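Local atomic coordinates of GCN5-related N-acetyltransferase (Brucella melitensis biovar Abortus, PDB entry 4J3G), a protein that probably transfers an acetyl group from acetyl-CoA to an amine, perhaps the N-terminal alanine of a ribosomal protein, as a member of the GNAT superfamily. Residues L38-D43 with V86-Y91; G163-V168 with L178-K183. One frame throughout, in Å; residues are numbered along the deposited sequence.

Interaction 1 of 2, residues L38-D43 with V86-Y91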
ATOM      1  N   LEU A  38       1.635 -23.975  -0.388  1.00 17.01           N
ATOM      2  CA  LEU A  38       1.267 -23.810  -1.781  1.00 16.38           C
ATOM      3  C   LEU A  38      -0.199 -24.124  -2.016  1.00 16.00           C
ATOM      4  O   LEU A  38      -0.909 -23.388  -2.778  1.00 14.77           O
ATOM      5  CB  LEU A  38       2.148 -24.695  -2.661  1.00 16.51           C
ATOM      6  CG  LEU A  38       1.837 -24.705  -4.182  1.00 16.34           C
ATOM      7  CD1 LEU A  38       2.103 -23.332  -4.770  1.00 16.83           C
ATOM      8  CD2 LEU A  38       2.664 -25.784  -4.865  1.00 17.47           C
ATOM      9  N   ALA A  39      -0.655 -25.259  -1.463  1.00 17.89           N
ATOM     10  CA  ALA A  39      -2.013 -25.744  -1.697  1.00 18.82           C
ATOM     11  C   ALA A  39      -3.033 -24.744  -1.158  1.00 17.78           C
ATOM     12  O   ALA A  39      -4.020 -24.430  -1.806  1.00 18.05           O
ATOM     13  CB  ALA A  39      -2.217 -27.114  -1.049  1.00 20.58           C
ATOM     14  N   ILE A  40      -2.741 -24.202   0.012  1.00 18.14           N
ATOM     15  CA  ILE A  40      -3.647 -23.256   0.668  1.00 18.39           C
ATOM     16  C   ILE A  40      -3.652 -21.944  -0.109  1.00 17.15           C
ATOM     17  O   ILE A  40      -4.691 -21.389  -0.403  1.00 17.12           O
ATOM     18  CB  ILE A  40      -3.238 -23.054   2.142  1.00 18.64           C
ATOM     19  CG1 ILE A  40      -3.468 -24.367   2.903  1.00 20.98           C
ATOM     20  CG2 ILE A  40      -4.016 -21.896   2.814  1.00 18.73           C
ATOM     21  CD1 ILE A  40      -2.664 -24.444   4.191  1.00 21.46           C
ATOM     22  N   TYR A  41      -2.477 -21.477  -0.473  1.00 17.42           N
ATOM     23  CA  TYR A  41      -2.382 -20.258  -1.243  1.00 15.81           C
ATOM     24  C   TYR A  41      -3.088 -20.358  -2.609  1.00 15.47           C
ATOM     25  O   TYR A  41      -3.940 -19.520  -2.942  1.00 14.68           O
ATOM     26  CB  TYR A  41      -0.961 -19.900  -1.444  1.00 16.40           C
ATOM     27  CG  TYR A  41      -0.763 -18.654  -2.281  1.00 16.52           C
ATOM     28  CD1 TYR A  41      -0.797 -17.406  -1.711  1.00 17.36           C
ATOM     29  CD2 TYR A  41      -0.574 -18.740  -3.650  1.00 16.15           C
ATOM     30  CE1 TYR A  41      -0.612 -16.252  -2.489  1.00 17.49           C
ATOM     31  CE2 TYR A  41      -0.383 -17.596  -4.429  1.00 16.19           C
ATOM     32  CZ  TYR A  41      -0.401 -16.359  -3.830  1.00 17.95           C
ATOM     33  OH  TYR A  41      -0.302 -15.227  -4.624  1.00 19.23           O
ATOM     34  N   ASN A  42      -2.795 -21.400  -3.400  1.00 14.28           N
ATOM     35  CA  ASN A  42      -3.504 -21.549  -4.680  1.00 14.83           C
ATOM     36  C   ASN A  42      -5.036 -21.750  -4.559  1.00 15.38           C
ATOM     37  O   ASN A  42      -5.791 -21.297  -5.426  1.00 14.55           O
ATOM     38  CB  ASN A  42      -2.893 -22.680  -5.517  1.00 15.00           C
ATOM     39  CG  ASN A  42      -1.628 -22.269  -6.274  1.00 14.98           C
ATOM     40  OD1 ASN A  42      -1.388 -21.091  -6.591  1.00 14.45           O
ATOM     41  ND2 ASN A  42      -0.848 -23.268  -6.634  1.00 15.40           N
ATOM     42  N   ASP A  43      -5.467 -22.419  -3.494  1.00 16.73           N
ATOM     43  CA  ASP A  43      -6.885 -22.561  -3.179  1.00 19.86           C
ATOM     44  C   ASP A  43      -7.504 -21.177  -2.998  1.00 18.91           C
ATOM     45  O   ASP A  43      -8.510 -20.894  -3.621  1.00 18.94           O
ATOM     46  CB  ASP A  43      -7.075 -23.384  -1.908  1.00 22.87           C
ATOM     47  CG  ASP A  43      -8.479 -24.033  -1.802  1.00 27.97           C
ATOM     48  OD1 ASP A  43      -9.502 -23.493  -2.289  1.00 32.58           O
ATOM     49  OD2 ASP A  43      -8.534 -25.143  -1.237  1.00 36.34           O
ATOM     50  N   VAL A  86      -3.372 -26.801   8.400  1.00 23.16           N
ATOM     51  CA  VAL A  86      -4.757 -26.390   8.079  1.00 23.25           C
ATOM     52  C   VAL A  86      -4.889 -24.890   7.915  1.00 21.67           C
ATOM     53  O   VAL A  86      -5.962 -24.387   7.503  1.00 23.24           O
ATOM     54  CB  VAL A  86      -5.801 -26.922   9.095  1.00 24.13           C
ATOM     55  CG1 VAL A  86      -5.996 -28.423   8.908  1.00 25.31           C
ATOM     56  CG2 VAL A  86      -5.399 -26.635  10.545  1.00 24.49           C
ATOM     57  N   GLY A  87      -3.791 -24.179   8.133  1.00 19.37           N
ATOM     58  CA  GLY A  87      -3.748 -22.741   7.811  1.00 17.73           C
ATOM     59  C   GLY A  87      -2.383 -22.147   8.025  1.00 17.49           C
ATOM     60  O   GLY A  87      -1.549 -22.732   8.684  1.00 18.15           O
ATOM     61  N   TYR A  88      -2.164 -20.925   7.524  1.00 17.21           N
ATOM     62  CA  TYR A  88      -0.952 -20.205   7.867  1.00 17.00           C
ATOM     63  C   TYR A  88      -1.191 -18.689   7.946  1.00 15.81           C
ATOM     64  O   TYR A  88      -2.191 -18.160   7.450  1.00 16.43           O
ATOM     65  CB  TYR A  88       0.192 -20.515   6.885  1.00 16.87           C
ATOM     66  CG  TYR A  88       0.068 -19.908   5.485  1.00 17.35           C
ATOM     67  CD1 TYR A  88      -0.623 -20.565   4.466  1.00 18.44           C
ATOM     68  CD2 TYR A  88       0.717 -18.705   5.162  1.00 18.23           C
ATOM     69  CE1 TYR A  88      -0.684 -20.023   3.173  1.00 18.93           C
ATOM     70  CE2 TYR A  88       0.647 -18.153   3.877  1.00 18.28           C
ATOM     71  CZ  TYR A  88      -0.044 -18.832   2.884  1.00 19.06           C
ATOM     72  OH  TYR A  88      -0.103 -18.315   1.594  1.00 19.56           O
ATOM     73  N   ALA A  89      -0.235 -17.996   8.550  1.00 15.19           N
ATOM     74  CA  ALA A  89      -0.336 -16.525   8.690  1.00 15.05           C
ATOM     75  C   ALA A  89       1.018 -15.877   8.618  1.00 13.89           C
ATOM     76  O   ALA A  89       2.048 -16.444   9.056  1.00 14.57           O
ATOM     77  CB  ALA A  89      -1.012 -16.123  10.016  1.00 15.48           C
ATOM     78  N   SER A  90       1.033 -14.659   8.096  1.00 13.83           N
ATOM     79  CA  SER A  90       2.260 -13.921   8.078  1.00 13.05           C
ATOM     80  C   SER A  90       1.986 -12.430   8.056  1.00 12.56           C
ATOM     81  O   SER A  90       0.846 -11.982   7.990  1.00 12.23           O
ATOM     82  CB  SER A  90       3.109 -14.346   6.869  1.00 13.05           C
ATOM     83  OG  SER A  90       4.443 -13.868   7.004  1.00 14.35           O
ATOM     84  N   TYR A  91       3.058 -11.661   8.177  1.00 13.38           N
ATOM     85  CA  TYR A  91       2.982 -10.220   7.913  1.00 12.46           C
ATOM     86  C   TYR A  91       4.234  -9.760   7.238  1.00 13.84           C
ATOM     87  O   TYR A  91       5.284 -10.429   7.305  1.00 13.98           O
ATOM     88  CB  TYR A  91       2.685  -9.408   9.151  1.00 12.85           C
ATOM     89  CG  TYR A  91       3.728  -9.368  10.194  1.00 12.96           C
ATOM     90  CD1 TYR A  91       4.906  -8.603  10.030  1.00 13.24           C
ATOM     91  CD2 TYR A  91       3.535 -10.004  11.407  1.00 13.45           C
ATOM     92  CE1 TYR A  91       5.868  -8.571  11.022  1.00 13.67           C
ATOM     93  CE2 TYR A  91       4.488  -9.939  12.403  1.00 13.88           C
ATOM     94  CZ  TYR A  91       5.638  -9.227  12.211  1.00 14.21           C
ATOM     95  OH  TYR A  91       6.597  -9.209  13.224  1.00 15.65           O
TER
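Ile40 and Tyr41 of helix 34-47 meet Tyr88 of strand 84-93 where an N-terminal helix of the GNAT fold lies over its mixed beta sheet. The closest apolar touch is between CG2 of Ile40 and CE1 of Tyr88, 3.8 Å apart; the methyl approaches the ring obliquely, and the two side chains run past each other in opposite directions. Ile40 also uses its other branch: CD1 of Ile40 reaches down to the strand backbone, 4.1 Å from Gly87 N. With CG2 anti to the backbone N and CG1 beside it (chi1 -67°), one isoleucine thus meets ring and main chain at once. Gly87 has no side chain, and the helix comes nearest here, the CA atoms of Ile40 and Gly87 being 7.2 Å apart.

The phenol end of Tyr88 continues toward the next residue of the helix. Tyr88 OH lies at the edge of the Tyr41 ring, near that ring's plane and 3.5 Å from Tyr41 CD1, a van der Waals contact with no hydrogen bond across the segments. The helix segment passes almost square to the strand, at 83° with axes 8.9 Å apart, so that two consecutive helix residues, Ile40 and Tyr41, make the contact and the buried surface is small.

Further out, Tyr109 of strand 103-110 meets the Tyr88 ring with planes at about 35° and also touches Ile40. Tyr41 leads away from the strand toward Arg62, which makes a cation-pi contact with it, and Asn53, whose ND2 is hydrogen-bonded to Tyr41 OH. At the base of the same ring, Tyr41 CB packs against Tyr88 OH, also at 3.5 Å.

Interaction 2 of 2, residues G163-V168 with L178-K183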
ATOM      1  N   GLY A 163     -11.452   2.552   7.196  1.00 15.20           N
ATOM      2  CA  GLY A 163     -12.233   3.046   6.076  1.00 15.74           C
ATOM      3  C   GLY A 163     -12.115   2.165   4.869  1.00 15.86           C
ATOM      4  O   GLY A 163     -11.364   1.193   4.881  1.00 17.26           O
ATOM      5  N   THR A 164     -12.884   2.483   3.831  1.00 15.63           N
ATOM      6  CA  THR A 164     -12.981   1.609   2.667  1.00 15.16           C
ATOM      7  C   THR A 164     -12.595   2.342   1.398  1.00 14.88           C
ATOM      8  O   THR A 164     -13.112   3.425   1.104  1.00 16.00           O
ATOM      9  CB  THR A 164     -14.422   1.082   2.527  1.00 16.76           C
ATOM     10  OG1 THR A 164     -14.775   0.379   3.712  1.00 17.09           O
ATOM     11  CG2 THR A 164     -14.561   0.163   1.359  1.00 16.87           C
ATOM     12  N   LEU A 165     -11.747   1.705   0.620  1.00 14.88           N
ATOM     13  CA  LEU A 165     -11.407   2.179  -0.728  1.00 15.19           C
ATOM     14  C   LEU A 165     -12.184   1.374  -1.717  1.00 14.57           C
ATOM     15  O   LEU A 165     -11.888   0.179  -1.919  1.00 14.37           O
ATOM     16  CB  LEU A 165      -9.918   2.002  -0.980  1.00 16.81           C
ATOM     17  CG  LEU A 165      -8.947   2.884  -0.180  1.00 18.31           C
ATOM     18  CD1 LEU A 165      -8.963   2.659   1.316  1.00 18.63           C
ATOM     19  CD2 LEU A 165      -7.569   2.562  -0.701  1.00 18.60           C
ATOM     20  N   LYS A 166     -13.135   2.019  -2.361  1.00 14.02           N
ATOM     21  CA  LYS A 166     -14.028   1.388  -3.262  1.00 15.50           C
ATOM     22  C   LYS A 166     -13.432   1.158  -4.646  1.00 14.51           C
ATOM     23  O   LYS A 166     -12.741   2.041  -5.207  1.00 14.06           O
ATOM     24  CB  LYS A 166     -15.266   2.233  -3.390  1.00 17.82           C
ATOM     25  CG  LYS A 166     -16.028   2.332  -2.082  1.00 21.91           C
ATOM     26  CD  LYS A 166     -17.208   3.254  -2.232  1.00 25.95           C
ATOM     27  CE  LYS A 166     -18.040   3.285  -0.969  1.00 30.68           C
ATOM     28  NZ  LYS A 166     -19.412   3.736  -1.296  1.00 33.91           N
ATOM     29  N   GLN A 167     -13.696  -0.051  -5.152  1.00 13.65           N
ATOM     30  CA  GLN A 167     -13.365  -0.445  -6.519  0.50 13.81           C
ATOM     31  C   GLN A 167     -11.863  -0.441  -6.810  1.00 12.69           C
ATOM     32  O   GLN A 167     -11.461  -0.266  -7.965  1.00 11.93           O
ATOM     33  CB  GLN A 167     -14.075   0.470  -7.544  0.50 15.17           C
ATOM     34  CG  GLN A 167     -15.584   0.633  -7.366  0.50 16.51           C
ATOM     35  CD  GLN A 167     -16.341   0.401  -8.666  0.50 17.63           C
ATOM     36  OE1 GLN A 167     -15.896   0.800  -9.747  0.50 17.98           O
ATOM     37  NE2 GLN A 167     -17.478  -0.262  -8.570  0.50 18.89           N
ATOM     38  N   VAL A 168     -11.063  -0.573  -5.781  1.00 12.54           N
ATOM     39  CA  VAL A 168      -9.585  -0.541  -5.952  1.00 12.45           C
ATOM     40  C   VAL A 168      -8.990  -1.855  -6.384  1.00 12.75           C
ATOM     41  O   VAL A 168      -7.859  -1.888  -6.842  1.00 12.08           O
ATOM     42  CB  VAL A 168      -8.817  -0.052  -4.705  1.00 13.11           C
ATOM     43  CG1 VAL A 168      -9.030   1.412  -4.516  1.00 14.44           C
ATOM     44  CG2 VAL A 168      -9.078  -0.910  -3.483  1.00 12.51           C
ATOM     45  N   LEU A 178     -11.877  -2.453  -0.780  1.00 12.71           N
ATOM     46  CA  LEU A 178     -10.899  -2.817   0.234  1.00 12.80           C
ATOM     47  C   LEU A 178     -11.156  -2.077   1.545  1.00 13.66           C
ATOM     48  O   LEU A 178     -11.053  -0.857   1.579  1.00 13.48           O
ATOM     49  CB  LEU A 178      -9.494  -2.522  -0.270  1.00 14.06           C
ATOM     50  CG  LEU A 178      -8.306  -2.857   0.680  1.00 14.72           C
ATOM     51  CD1 LEU A 178      -8.154  -4.343   0.827  1.00 15.71           C
ATOM     52  CD2 LEU A 178      -6.992  -2.282   0.180  1.00 16.06           C
ATOM     53  N   LEU A 179     -11.436  -2.807   2.624  1.00 12.90           N
ATOM     54  CA  LEU A 179     -11.577  -2.202   3.934  1.00 13.61           C
ATOM     55  C   LEU A 179     -10.261  -2.368   4.665  1.00 13.07           C
ATOM     56  O   LEU A 179      -9.665  -3.475   4.663  1.00 13.99           O
ATOM     57  CB  LEU A 179     -12.673  -2.898   4.744  1.00 14.77           C
ATOM     58  CG  LEU A 179     -12.628  -2.535   6.233  1.00 16.41           C
ATOM     59  CD1 LEU A 179     -13.114  -1.151   6.566  1.00 19.44           C
ATOM     60  CD2 LEU A 179     -13.449  -3.511   7.008  1.00 18.18           C
ATOM     61  N   PHE A 180      -9.732  -1.259   5.189  1.00 12.12           N
ATOM     62  CA  PHE A 180      -8.576  -1.323   6.039  1.00 12.35           C
ATOM     63  C   PHE A 180      -9.019  -1.325   7.518  1.00 11.79           C
ATOM     64  O   PHE A 180      -9.905  -0.546   7.922  1.00 13.44           O
ATOM     65  CB  PHE A 180      -7.631  -0.136   5.781  1.00 12.98           C
ATOM     66  CG  PHE A 180      -6.691  -0.303   4.609  1.00 13.81           C
ATOM     67  CD1 PHE A 180      -5.882  -1.398   4.490  1.00 13.88           C
ATOM     68  CD2 PHE A 180      -6.564   0.711   3.661  1.00 14.00           C
ATOM     69  CE1 PHE A 180      -4.977  -1.525   3.436  1.00 14.40           C
ATOM     70  CE2 PHE A 180      -5.676   0.581   2.601  1.00 14.25           C
ATOM     71  CZ  PHE A 180      -4.877  -0.540   2.502  1.00 13.68           C
ATOM     72  N   MET A 181      -8.395  -2.206   8.307  1.00 11.45           N
ATOM     73  CA  MET A 181      -8.465  -2.205   9.754  1.00 11.26           C
ATOM     74  C   MET A 181      -7.089  -2.157  10.294  1.00 11.38           C
ATOM     75  O   MET A 181      -6.132  -2.565   9.621  1.00 11.32           O
ATOM     76  CB  MET A 181      -9.141  -3.492  10.316  1.00 11.60           C
ATOM     77  CG  MET A 181     -10.506  -3.735   9.714  1.00 11.75           C
ATOM     78  SD  MET A 181     -11.370  -5.156  10.372  1.00 12.98           S
ATOM     79  CE  MET A 181     -11.967  -4.459  11.892  1.00 13.49           C
ATOM     80  N   GLN A 182      -6.978  -1.710  11.537  1.00 11.15           N
ATOM     81  CA  GLN A 182      -5.650  -1.554  12.145  1.00 11.69           C
ATOM     82  C   GLN A 182      -5.732  -1.901  13.604  1.00 12.24           C
ATOM     83  O   GLN A 182      -6.810  -1.757  14.276  1.00 12.57           O
ATOM     84  CB  GLN A 182      -5.081  -0.119  11.993  1.00 12.09           C
ATOM     85  CG  GLN A 182      -5.758   0.928  12.845  1.00 13.19           C
ATOM     86  CD  GLN A 182      -5.073   2.284  12.773  1.00 13.72           C
ATOM     87  OE1 GLN A 182      -5.678   3.234  12.387  1.00 14.50           O
ATOM     88  NE2 GLN A 182      -3.799   2.340  13.126  1.00 13.07           N
ATOM     89  N   LYS A 183      -4.574  -2.299  14.113  1.00 13.10           N
ATOM     90  CA  LYS A 183      -4.367  -2.540  15.550  1.00 14.49           C
ATOM     91  C   LYS A 183      -3.029  -1.875  15.956  1.00 14.89           C
ATOM     92  O   LYS A 183      -1.998  -2.166  15.383  1.00 15.68           O
ATOM     93  CB  LYS A 183      -4.325  -4.036  15.861  1.00 15.12           C
ATOM     94  CG  LYS A 183      -4.330  -4.346  17.353  1.00 16.52           C
ATOM     95  CD  LYS A 183      -4.208  -5.834  17.683  1.00 17.63           C
ATOM     96  CE  LYS A 183      -3.976  -6.067  19.186  1.00 19.14           C
ATOM     97  NZ  LYS A 183      -5.110  -5.599  20.025  1.00 19.42           N
TER
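Gly163 faces Phe180 in the beta hairpin of strands 160-171 and 174-184, near the C-terminal end of the GNAT fold. The Gly163 carbonyl takes a backbone hydrogen bond, Phe180 N to Gly163 O 3.0 Å. CD1 of Leu179 closes on the same Gly163 O at 3.4 Å. The extended, positive-phi backbone at Gly163 has no space for a side chain beside the carbonyl O of the residue before, as suits a glycine.

Thr164 and Leu179 form the non-hydrogen-bonded pair. Their side chains share a face of the sheet, where Thr164 OG1 lies 3.6 Å from Leu179 CD1. Thr164 CA also makes a CA-H...O contact with Leu178 O.

Leu165 pairs with Leu178 through two backbone bonds, Leu165 N to Leu178 O at 2.8 Å and Leu178 N to Leu165 O at 2.9 Å. On the face opposite Thr164, Leu165 CD1 reaches Phe180 CD2 obliquely at 3.9 Å.

A type II turn from Leu165 to Val168 then bends the chain, and Asp177 OD1 accepts a hydrogen bond from Gln167 N. After the turn the Val168 side chain points back toward Leu178: chi1 of -71° places CG1 beside the backbone N and puts CG2 between that N and the carbonyl carbon, where Val168 CG2 meets Leu178 CB at 3.6 Å, the side chains crossing at about a right angle. The second subunit packs here too, its Phe94 on Leu165, its Val138 on Val168 and its Arg95 on Phe180. Lys166 O is hydrogen-bonded to Gln182 NE2 of the second subunit, and Gln182 OE1 to Lys166 N of that subunit. Three backbone bonds therefore fix the strand register, while the apolar groups of Leu165, Val168 and Phe180 join the hairpin's own packing to the subunit interface.

How the interactions relate
Interactions 1 and 2 sit on opposite sides of the chain's centre, their own centres 22 Å apart and their nearest atoms about 10 Å apart without touching. Both reach the same mixed sheet, with the parallel strands 103-110 and 138-144 between 84-93 and 174-184 in its order. In GNAT relatives acetyl-CoA binds in the cleft where these two middle strands splay apart, so the contacts probably flank the cofactor site. Interaction 1 packs a helix on the sheet within one subunit; interaction 2 pairs strands and meets the second subunit. A sulfate about 6 Å from the Tyr41 side chain and an ethanediol about 4 Å from that of Leu178 are probably crystallisation additives.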